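Local coordinates for glycoside hydrolase family 88 protein (Bacteroides vulgatus, PDB 4Q88) that probably hydrolyses glycosidic bonds, although its precise substrate and biological role have not been established, at residues H21-R26 and G316-I321; G47-C52 and D59-S64; A144-M149 and A215-A220; P150-M155 and E166-Y171. All coordinates share one frame; numbering follows the deposited sequence.

Interaction 1 of 4, residues H21-R26 and G316-I321; sequences HRVNQR and GKIGYI
The guanidinium of Arg26 carries the CB of Lys317 over one face, 3.7 Å above its plane and displaced toward the rim, while that of Arg22 has the backbone N of Gly316 at its edge. Two distant parts of a fold consistent with the (alpha/alpha)6 barrel of six-hairpin glycosidases meet here: helix 13-30, near the N terminus, and the loop between helices 293-311 and 341-358. Arg26 suits the place because its long chain, extended from CG to NE, crosses the loop backbone, with CD 3.5 Å from Lys317 N. Arg22 lays its CD 3.6 Å from Gly316 N and sends its NH2 back to a salt bridge with Glu18. Gly316 has a positive phi (99°), a conformation that favours glycine, and a CB there would probably crowd Arg22 O. Beside this, Val23 CG2 touches Ile318 CD1 at 4.0 Å, the two branched side chains crossing at about a right angle. Lys317 carries its amine away to Asn337 O. An alanine in place of Arg26 would probably uncover the loop backbone at Gly316 and Lys317 and leave a water held between the segments without one of its three partners. That water accepts from Arg26 NH1 and donates to Val23 O and Gly316 O, each bond 2.8 Å long.

Interaction 2 of 4, residues G47-C52 and D59-S64; sequences GNMEVC and DYLQYS
Cys52 and Leu61 form the closest CA pair, at 6.3 Å, between two helices that run roughly antiparallel (150° between their directions), their axes approaching to 9.2 Å, as in a tight helical hairpin. Asn48 supplies the polar link. With CG anti to the backbone N (chi1 -169°), its amide reaches across and ND2 spends both hydrogens, one on Tyr60 O at 2.9 Å and one on Ser64 OG, also at 2.9 Å. Both acceptors lie in the amide plane and both bonds are fairly straight, although the donor sits 53° above the carbonyl plane of Tyr60. Ser64 OG is also hydrogen-bonded to His45 ND1. OD1 of Asn48 accepts from Asn24 ND2, which, with the two donated bonds, fixes the rotation of the amide and identifies its nitrogen end. A leucine in place of Asn48 would probably leave Tyr60 O and Ser64 OG without these donors, and Asn24 ND2 without its acceptor. Beside this link the packing is apolar: Val51 CG1 meets the Tyr60 ring obliquely, 3.6 Å from CD2, and Cys52 SG, small enough to nestle against the other helix, lies 3.7 Å from Tyr60 CB. The bent chain of Met49, a selenomethionine, brings CE to 3.9 Å from Leu61 CD1. Around the pair, helix 13-30 covers Tyr60, whose OH binds His21; helix 103-113 packs on Met49 and Leu61, and helix 341-358 on Val51.

Interaction 3 of 4, residues A144-M149 and A215-A220; sequences ALYMVM and AFAAFA
Met149 places its terminal methyl, CE, squarely over one face of the Phe219 ring, 3.8 Å from the centroid and only 5° off the ring normal. This is a CH-pi contact, and the selenium behind it, in the selenomethionine of this crystal, adds an oblique Met-aromatic approach at 4.7 Å from SE to the same centroid. The bend at chi3 (-56°) turns the methyl toward the other helix. The same CE also presses on Ala218 CB at 3.4 Å, a close approach for two methyl carbons. Ala218 lies at the middle of the interface: its methyl is 3.3 Å from Leu145 O and close to Tyr146 CA, so it rests on the backbone of the facing helix itself. That is possible because the axes come within 7.8 Å, an approach suited to alanines, which 215-220 offers in Ala215, Ala217 and Ala218. The two helices run nearly parallel, 24° apart, close to the centre of the chain, consistent with neighbouring inner helices of the (alpha/alpha)6 barrel expected for this clan. Leu145, whose CD1 touches Ala215 CB at 3.9 Å, fills one side of the seam and also reaches Leu172 of helix 163-179. On the other side Tyr146 sets CD2 4.0 Å from Ala217 CB, obliquely to its ring, and turns its edge to the backbone N of Ala218. An aromatic ring serves well there, spanning the small alanines with its carbons while its OH continues to a hydrogen bond with Thr46 OG1.

Interaction 4 of 4, residues P150-M155 and E166-Y171; sequences PVMVKM and EKLHQY
Bends at chi2 (-54°) and chi3 (-95°) hook the chain of Met152, a selenomethionine, back on itself, so that its CE turns into the facing helix at Lys167 and Leu168. CE rests 3.7 Å from Lys167 CB and equally close to Leu168 N, and at 4.1 Å from Tyr171 CE2, meeting that ring obliquely. Leu168 extends CG anti to its backbone N and slides past Met152 in the opposite direction, with Met152 CB 3.9 Å from Leu168 CB. Its CD2 goes on to Val153 CG1 at 4.1 Å. A flexible unbranched chain suits Met152, since it can bend to reach Lys167, Leu168 and Tyr171 at once, while the beta-branched valine gives Leu168 a fixed methyl to lie against. The helices form an antiparallel pair, 169° between their directions and 9.6 Å between axes, joined by a short connection. Helix 144-159 is kinked at Pro150, which lacks the N-H that would bond to the turn before. Trp139 packs on Met152 and meets the ring of Tyr171 edge-to-face. Carbon atoms carry almost the whole contact; with no directional bond between the segments, the fit is set by side-chain shape.

From the N terminus, helix 13-30 opens the longest loop, which interaction 1 closes almost 300 residues later by tying that helix to the loop before helix 341-358. Everything else nests inside it. Interaction 2, a short local closure between consecutive helices, touches interaction 1 through probable hydrogen bonds between His21 and Tyr60 and from Asn24 ND2 to Asn48 OD1. After it, in series, interaction 3 ties helix 144-159 to helix 209-225. Interaction 4 is nested within that loop and shares helix 144-159, with Met149 packing on Leu168. No two loops cross. Interactions 1 and 4 lie on opposite sides of the chain's centre, with interaction 3 nearest the middle.

Interaction 1 of 4, residues H21-R26 and G316-I321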
# COMPACT_ATOMS: atom_id res chain seq x y z
N HIS A 21 17.26 8.76 -4.02
CA HIS A 21 17.36 9.51 -5.26
C HIS A 21 17.78 8.62 -6.45
O HIS A 21 17.27 8.83 -7.54
CB HIS A 21 18.31 10.69 -5.08
CG HIS A 21 17.78 11.74 -4.18
ND1 HIS A 21 16.63 12.44 -4.46
CD2 HIS A 21 18.26 12.25 -3.03
CE1 HIS A 21 16.43 13.35 -3.52
NE2 HIS A 21 17.37 13.23 -2.62
N ARG A 22 18.68 7.66 -6.24
CA ARG A 22 19.08 6.72 -7.30
C ARG A 22 17.87 6.00 -7.88
O ARG A 22 17.61 5.98 -9.09
CB ARG A 22 20.08 5.70 -6.77
CG ARG A 22 20.67 4.85 -7.87
CD ARG A 22 21.42 3.63 -7.40
NE ARG A 22 22.05 3.71 -6.09
CZ ARG A 22 22.35 2.64 -5.36
NH1 ARG A 22 22.08 1.41 -5.80
NH2 ARG A 22 22.88 2.78 -4.16
N VAL A 23 17.06 5.43 -6.98
CA VAL A 23 15.85 4.68 -7.37
C VAL A 23 14.81 5.56 -8.04
O VAL A 23 14.28 5.20 -9.10
CB VAL A 23 15.23 3.96 -6.15
CG1 VAL A 23 13.87 3.35 -6.46
CG2 VAL A 23 16.19 2.93 -5.60
N ASN A 24 14.56 6.73 -7.47
CA ASN A 24 13.50 7.57 -7.98
C ASN A 24 13.91 8.22 -9.29
O ASN A 24 13.08 8.35 -10.19
CB ASN A 24 13.03 8.61 -6.96
CG ASN A 24 11.53 8.87 -7.06
OD1 ASN A 24 10.76 8.00 -7.52
ND2 ASN A 24 11.10 10.07 -6.68
N GLN A 25 15.17 8.64 -9.40
CA GLN A 25 15.63 9.25 -10.65
C GLN A 25 15.67 8.28 -11.79
O GLN A 25 15.28 8.64 -12.89
CB GLN A 25 16.96 9.94 -10.47
CG GLN A 25 16.72 11.21 -9.68
CD GLN A 25 17.98 11.87 -9.20
OE1 GLN A 25 19.08 11.58 -9.67
NE2 GLN A 25 17.82 12.79 -8.25
N ARG A 26 16.07 7.06 -11.52
CA ARG A 26 16.06 6.01 -12.55
C ARG A 26 14.66 5.83 -13.07
O ARG A 26 14.42 5.83 -14.29
CB ARG A 26 16.60 4.70 -12.01
CG ARG A 26 16.68 3.57 -13.06
CD ARG A 26 16.64 2.20 -12.43
NE ARG A 26 16.12 1.17 -13.32
CZ ARG A 26 14.86 0.71 -13.34
NH1 ARG A 26 13.90 1.19 -12.51
NH2 ARG A 26 14.55 -0.26 -14.22
N GLY A 316 19.62 1.19 -9.36
CA GLY A 316 18.37 1.70 -8.77
C GLY A 316 17.15 0.88 -9.08
O GLY A 316 16.09 1.17 -8.58
N LYS A 317 17.27 -0.15 -9.92
CA LYS A 317 16.16 -1.06 -10.16
C LYS A 317 15.90 -1.83 -8.85
O LYS A 317 16.84 -2.04 -8.07
CB LYS A 317 16.54 -2.01 -11.30
CG LYS A 317 15.62 -3.17 -11.57
CD LYS A 317 15.90 -3.83 -12.92
CE LYS A 317 15.05 -5.09 -13.04
NZ LYS A 317 15.23 -5.89 -14.29
N ILE A 318 14.64 -2.24 -8.62
CA ILE A 318 14.26 -3.01 -7.45
C ILE A 318 13.75 -4.37 -7.97
O ILE A 318 12.78 -4.42 -8.74
CB ILE A 318 13.12 -2.34 -6.67
CG1 ILE A 318 13.51 -0.91 -6.28
CG2 ILE A 318 12.80 -3.13 -5.41
CD1 ILE A 318 14.80 -0.82 -5.46
N GLY A 319 14.40 -5.43 -7.54
CA GLY A 319 14.11 -6.77 -8.06
C GLY A 319 13.30 -7.64 -7.09
O GLY A 319 12.92 -7.21 -6.00
N TYR A 320 13.06 -8.88 -7.53
CA TYR A 320 12.30 -9.86 -6.77
C TYR A 320 10.88 -9.41 -6.43
O TYR A 320 10.32 -9.87 -5.45
CB TYR A 320 13.01 -10.31 -5.48
CG TYR A 320 14.37 -10.93 -5.67
CD1 TYR A 320 14.52 -12.29 -5.90
CD2 TYR A 320 15.53 -10.15 -5.65
CE1 TYR A 320 15.78 -12.87 -6.07
CE2 TYR A 320 16.79 -10.72 -5.80
CZ TYR A 320 16.92 -12.07 -6.01
OH TYR A 320 18.21 -12.59 -6.16
N ILE A 321 10.28 -8.61 -7.30
CA ILE A 321 8.87 -8.22 -7.12
C ILE A 321 7.95 -9.23 -7.78
O ILE A 321 7.97 -9.44 -9.01
CB ILE A 321 8.62 -6.79 -7.63
CG1 ILE A 321 9.45 -5.80 -6.81
CG2 ILE A 321 7.10 -6.45 -7.53
CD1 ILE A 321 9.64 -4.46 -7.47
O HOH W 1 14.08 2.56 -10.03

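Interaction 2 of 4, residues G47-C52 and D59-S64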
# COMPACT_ATOMS: atom_id res chain seq x y z
N GLY A 47 4.41 6.45 -3.38
CA GLY A 47 5.81 6.46 -3.04
C GLY A 47 6.49 7.76 -3.35
O GLY A 47 7.22 8.33 -2.54
N ASN A 48 6.22 8.28 -4.55
CA ASN A 48 6.79 9.57 -4.95
C ASN A 48 6.36 10.69 -4.01
O ASN A 48 7.16 11.55 -3.61
CB ASN A 48 6.43 9.90 -6.38
CG ASN A 48 7.22 11.10 -6.92
OD1 ASN A 48 8.43 11.14 -6.79
ND2 ASN A 48 6.55 12.02 -7.52
N MSE A 49 5.08 10.70 -3.60
CA MSE A 49 4.63 11.74 -2.69
C MSE A 49 5.32 11.62 -1.32
O MSE A 49 5.59 12.64 -0.61
CB MSE A 49 3.07 11.66 -2.61
CG MSE A 49 2.27 12.02 -3.87
SE MSE A 49 2.89 13.76 -4.55
CE MSE A 49 2.61 14.95 -3.05
N GLU A 50 5.59 10.39 -0.91
CA GLU A 50 6.39 10.14 0.32
C GLU A 50 7.80 10.75 0.19
O GLU A 50 8.27 11.45 1.11
CB GLU A 50 6.47 8.67 0.62
CG GLU A 50 6.85 8.38 2.06
CD GLU A 50 5.73 8.68 3.05
OE1 GLU A 50 4.53 8.67 2.67
OE2 GLU A 50 6.03 8.96 4.24
N VAL A 51 8.44 10.52 -0.95
CA VAL A 51 9.76 11.15 -1.23
C VAL A 51 9.68 12.67 -1.22
O VAL A 51 10.56 13.34 -0.64
CB VAL A 51 10.37 10.67 -2.55
CG1 VAL A 51 11.77 11.25 -2.75
CG2 VAL A 51 10.46 9.17 -2.54
N CYS A 52 8.62 13.22 -1.79
CA CYS A 52 8.43 14.68 -1.76
C CYS A 52 8.26 15.19 -0.35
O CYS A 52 8.80 16.28 0.02
CB CYS A 52 7.27 15.14 -2.59
SG CYS A 52 7.51 14.88 -4.34
N ASP A 59 11.19 18.78 -8.62
CA ASP A 59 11.09 17.98 -9.85
C ASP A 59 10.24 16.72 -9.63
O ASP A 59 9.44 16.33 -10.48
CB ASP A 59 12.50 17.57 -10.33
CG ASP A 59 13.32 18.78 -10.79
OD1 ASP A 59 12.75 19.76 -11.29
OD2 ASP A 59 14.53 18.76 -10.58
N TYR A 60 10.41 16.09 -8.49
CA TYR A 60 9.64 14.89 -8.16
C TYR A 60 8.18 15.29 -8.02
O TYR A 60 7.30 14.62 -8.52
CB TYR A 60 10.12 14.21 -6.88
CG TYR A 60 11.51 13.63 -6.88
CD1 TYR A 60 12.18 13.30 -8.07
CD2 TYR A 60 12.13 13.33 -5.70
CE1 TYR A 60 13.46 12.75 -8.03
CE2 TYR A 60 13.39 12.80 -5.67
CZ TYR A 60 14.06 12.52 -6.84
OH TYR A 60 15.34 12.00 -6.76
N LEU A 61 7.92 16.44 -7.42
CA LEU A 61 6.55 16.92 -7.29
C LEU A 61 5.90 17.13 -8.67
O LEU A 61 4.75 16.77 -8.92
CB LEU A 61 6.51 18.22 -6.49
CG LEU A 61 5.11 18.69 -6.08
CD1 LEU A 61 4.59 17.70 -5.04
CD2 LEU A 61 5.23 20.13 -5.53
N GLN A 62 6.66 17.73 -9.57
CA GLN A 62 6.15 18.04 -10.88
C GLN A 62 5.88 16.76 -11.65
O GLN A 62 4.99 16.74 -12.51
CB GLN A 62 7.18 18.85 -11.68
CG GLN A 62 6.59 19.43 -12.98
CD GLN A 62 5.48 20.42 -12.68
OE1 GLN A 62 5.62 21.24 -11.79
NE2 GLN A 62 4.37 20.33 -13.39
N TYR A 63 6.60 15.68 -11.34
CA TYR A 63 6.30 14.39 -12.00
C TYR A 63 4.88 13.91 -11.65
O TYR A 63 4.12 13.44 -12.55
CB TYR A 63 7.36 13.35 -11.65
CG TYR A 63 7.32 12.06 -12.43
CD1 TYR A 63 6.59 10.98 -11.97
CD2 TYR A 63 8.07 11.89 -13.60
CE1 TYR A 63 6.55 9.79 -12.66
CE2 TYR A 63 8.02 10.68 -14.32
CZ TYR A 63 7.25 9.63 -13.82
OH TYR A 63 7.19 8.41 -14.46
N SER A 64 4.51 14.00 -10.38
CA SER A 64 3.15 13.66 -9.95
C SER A 64 2.10 14.64 -10.49
O SER A 64 1.00 14.24 -10.87
CB SER A 64 3.05 13.49 -8.42
OG SER A 64 3.68 12.29 -8.03

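Interaction 3 of 4, residues A144-M149 and A215-A220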
# COMPACT_ATOMS: atom_id res chain seq x y z
N ALA A 144 -7.48 -3.72 -1.50
CA ALA A 144 -8.36 -2.57 -1.46
C ALA A 144 -8.09 -1.72 -0.26
O ALA A 144 -8.28 -0.49 -0.31
CB ALA A 144 -9.82 -2.96 -1.42
N LEU A 145 -7.67 -2.34 0.84
CA LEU A 145 -7.36 -1.52 1.99
C LEU A 145 -6.28 -0.47 1.74
O LEU A 145 -6.38 0.65 2.25
CB LEU A 145 -7.02 -2.38 3.22
CG LEU A 145 -8.07 -3.43 3.64
CD1 LEU A 145 -7.61 -4.08 4.95
CD2 LEU A 145 -9.44 -2.78 3.83
N TYR A 146 -5.18 -0.82 1.08
CA TYR A 146 -4.22 0.19 0.75
C TYR A 146 -4.78 1.13 -0.30
O TYR A 146 -4.51 2.34 -0.25
CB TYR A 146 -2.90 -0.45 0.28
CG TYR A 146 -1.82 0.58 0.03
CD1 TYR A 146 -1.73 1.25 -1.19
CD2 TYR A 146 -0.92 0.94 1.03
CE1 TYR A 146 -0.76 2.23 -1.38
CE2 TYR A 146 0.05 1.88 0.84
CZ TYR A 146 0.11 2.57 -0.36
OH TYR A 146 1.08 3.54 -0.50
N MSE A 147 -5.51 0.60 -1.28
CA MSE A 147 -5.97 1.47 -2.37
C MSE A 147 -6.90 2.59 -1.84
O MSE A 147 -6.87 3.72 -2.30
CB MSE A 147 -6.67 0.63 -3.43
CG MSE A 147 -5.84 -0.47 -4.05
SE MSE A 147 -3.99 0.04 -4.55
CE MSE A 147 -3.17 -1.63 -3.92
N VAL A 148 -7.73 2.24 -0.88
CA VAL A 148 -8.86 3.10 -0.49
C VAL A 148 -8.89 3.58 0.95
O VAL A 148 -9.33 4.74 1.19
CB VAL A 148 -10.22 2.51 -0.93
CG1 VAL A 148 -11.27 3.59 -0.97
CG2 VAL A 148 -10.16 1.86 -2.31
N MSE A 149 -8.40 2.83 1.93
CA MSE A 149 -8.46 3.37 3.29
C MSE A 149 -7.80 4.75 3.39
O MSE A 149 -8.36 5.63 4.04
CB MSE A 149 -7.93 2.49 4.45
CG MSE A 149 -8.75 1.23 4.65
SE MSE A 149 -8.57 0.42 6.42
CE MSE A 149 -6.65 0.23 6.37
N ALA A 215 -2.43 -4.33 3.61
CA ALA A 215 -3.25 -4.06 4.76
C ALA A 215 -2.47 -3.36 5.88
O ALA A 215 -2.94 -2.35 6.45
CB ALA A 215 -3.89 -5.36 5.30
N PHE A 216 -1.28 -3.88 6.19
CA PHE A 216 -0.46 -3.35 7.28
C PHE A 216 0.01 -1.91 6.96
O PHE A 216 -0.10 -1.02 7.85
CB PHE A 216 0.74 -4.26 7.48
CG PHE A 216 1.56 -3.99 8.69
CD1 PHE A 216 1.04 -4.06 9.95
CD2 PHE A 216 2.95 -3.84 8.55
CE1 PHE A 216 1.83 -3.83 11.06
CE2 PHE A 216 3.74 -3.68 9.67
CZ PHE A 216 3.20 -3.69 10.93
N ALA A 217 0.51 -1.68 5.76
CA ALA A 217 0.88 -0.28 5.35
C ALA A 217 -0.35 0.65 5.33
O ALA A 217 -0.23 1.82 5.68
CB ALA A 217 1.53 -0.27 4.00
N ALA A 218 -1.49 0.11 4.91
CA ALA A 218 -2.74 0.86 4.96
C ALA A 218 -3.07 1.36 6.33
O ALA A 218 -3.48 2.55 6.51
CB ALA A 218 -3.89 0.07 4.36
N PHE A 219 -2.99 0.50 7.34
CA PHE A 219 -3.32 0.94 8.69
C PHE A 219 -2.37 1.99 9.17
O PHE A 219 -2.77 2.95 9.85
CB PHE A 219 -3.35 -0.24 9.68
CG PHE A 219 -4.62 -1.01 9.62
CD1 PHE A 219 -5.77 -0.46 10.12
CD2 PHE A 219 -4.70 -2.25 9.04
CE1 PHE A 219 -6.97 -1.15 10.10
CE2 PHE A 219 -5.91 -2.92 8.94
CZ PHE A 219 -7.06 -2.36 9.48
N ALA A 220 -1.08 1.87 8.81
CA ALA A 220 -0.15 2.97 9.13
C ALA A 220 -0.55 4.29 8.50
O ALA A 220 -0.59 5.37 9.18
CB ALA A 220 1.26 2.62 8.70

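Interaction 4 of 4, residues P150-M155 and E166-Y171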
# COMPACT_ATOMS: atom_id res chain seq x y z
N PRO A 150 -6.60 4.96 2.84
CA PRO A 150 -6.00 6.30 2.98
C PRO A 150 -6.76 7.42 2.20
O PRO A 150 -6.69 8.59 2.58
CB PRO A 150 -4.59 6.13 2.42
CG PRO A 150 -4.37 4.66 2.35
CD PRO A 150 -5.71 4.05 2.11
N VAL A 151 -7.50 7.07 1.17
CA VAL A 151 -8.42 8.03 0.53
C VAL A 151 -9.41 8.60 1.57
O VAL A 151 -9.68 9.83 1.63
CB VAL A 151 -9.25 7.35 -0.57
CG1 VAL A 151 -10.24 8.33 -1.12
CG2 VAL A 151 -8.32 6.87 -1.68
N MSE A 152 -9.91 7.73 2.45
CA MSE A 152 -10.92 8.14 3.39
C MSE A 152 -10.37 9.20 4.34
O MSE A 152 -11.06 10.24 4.58
CB MSE A 152 -11.55 6.97 4.19
CG MSE A 152 -12.03 5.73 3.40
SE MSE A 152 -13.27 6.22 1.96
CE MSE A 152 -14.95 5.94 2.89
N VAL A 153 -9.16 8.99 4.88
CA VAL A 153 -8.60 9.96 5.84
C VAL A 153 -8.12 11.23 5.14
O VAL A 153 -8.22 12.34 5.73
CB VAL A 153 -7.49 9.38 6.76
CG1 VAL A 153 -8.09 8.31 7.67
CG2 VAL A 153 -6.29 8.82 5.97
N LYS A 154 -7.60 11.09 3.92
CA LYS A 154 -7.12 12.25 3.15
C LYS A 154 -8.32 13.13 2.75
O LYS A 154 -8.24 14.38 2.80
CB LYS A 154 -6.32 11.82 1.93
CG LYS A 154 -4.96 11.25 2.30
CD LYS A 154 -4.21 10.67 1.10
CE LYS A 154 -2.91 10.02 1.53
NZ LYS A 154 -1.92 10.97 2.08
N MSE A 155 -9.45 12.50 2.42
CA MSE A 155 -10.64 13.29 1.98
C MSE A 155 -11.29 13.93 3.17
O MSE A 155 -11.71 15.11 3.09
CB MSE A 155 -11.68 12.48 1.17
CG MSE A 155 -11.11 11.91 -0.17
SE MSE A 155 -10.40 13.31 -1.35
CE MSE A 155 -12.07 14.32 -1.49
N GLU A 166 -16.81 7.37 9.14
CA GLU A 166 -17.77 6.31 9.47
C GLU A 166 -17.74 5.22 8.38
O GLU A 166 -17.71 4.03 8.68
CB GLU A 166 -19.19 6.89 9.66
CG GLU A 166 -20.33 5.87 9.77
CD GLU A 166 -20.18 4.85 10.87
OE1 GLU A 166 -19.73 5.25 11.98
OE2 GLU A 166 -20.50 3.64 10.64
N LYS A 167 -17.71 5.61 7.11
CA LYS A 167 -17.67 4.61 6.05
C LYS A 167 -16.34 3.87 5.97
O LYS A 167 -16.30 2.68 5.53
CB LYS A 167 -18.04 5.26 4.71
CG LYS A 167 -19.54 5.58 4.58
CD LYS A 167 -20.36 4.38 4.14
CE LYS A 167 -21.87 4.59 4.29
NZ LYS A 167 -22.64 3.36 3.98
N LEU A 168 -15.25 4.55 6.35
CA LEU A 168 -13.93 3.85 6.50
C LEU A 168 -14.13 2.59 7.38
O LEU A 168 -13.79 1.47 6.97
CB LEU A 168 -12.89 4.79 7.12
CG LEU A 168 -11.57 4.17 7.64
CD1 LEU A 168 -10.85 3.50 6.52
CD2 LEU A 168 -10.72 5.27 8.25
N HIS A 169 -14.79 2.77 8.51
CA HIS A 169 -15.02 1.68 9.45
C HIS A 169 -16.03 0.66 8.91
O HIS A 169 -15.81 -0.56 9.05
CB HIS A 169 -15.49 2.23 10.77
CG HIS A 169 -15.57 1.20 11.85
ND1 HIS A 169 -16.77 0.64 12.22
CD2 HIS A 169 -14.62 0.64 12.63
CE1 HIS A 169 -16.55 -0.26 13.17
NE2 HIS A 169 -15.25 -0.25 13.46
N GLN A 170 -17.10 1.14 8.29
CA GLN A 170 -18.14 0.26 7.85
C GLN A 170 -17.63 -0.67 6.73
O GLN A 170 -17.84 -1.88 6.80
CB GLN A 170 -19.33 1.06 7.42
CG GLN A 170 -20.50 0.20 7.06
CD GLN A 170 -21.76 1.01 6.84
OE1 GLN A 170 -21.75 2.08 6.24
NE2 GLN A 170 -22.85 0.46 7.31
N TYR A 171 -16.92 -0.11 5.75
CA TYR A 171 -16.34 -0.94 4.69
C TYR A 171 -15.27 -1.91 5.21
O TYR A 171 -15.19 -3.05 4.77
CB TYR A 171 -15.77 -0.07 3.55
CG TYR A 171 -16.75 0.85 2.82
CD1 TYR A 171 -18.12 0.58 2.78
CD2 TYR A 171 -16.30 1.96 2.15
CE1 TYR A 171 -19.02 1.40 2.08
CE2 TYR A 171 -17.17 2.81 1.48
CZ TYR A 171 -18.54 2.52 1.44
OH TYR A 171 -19.41 3.33 0.71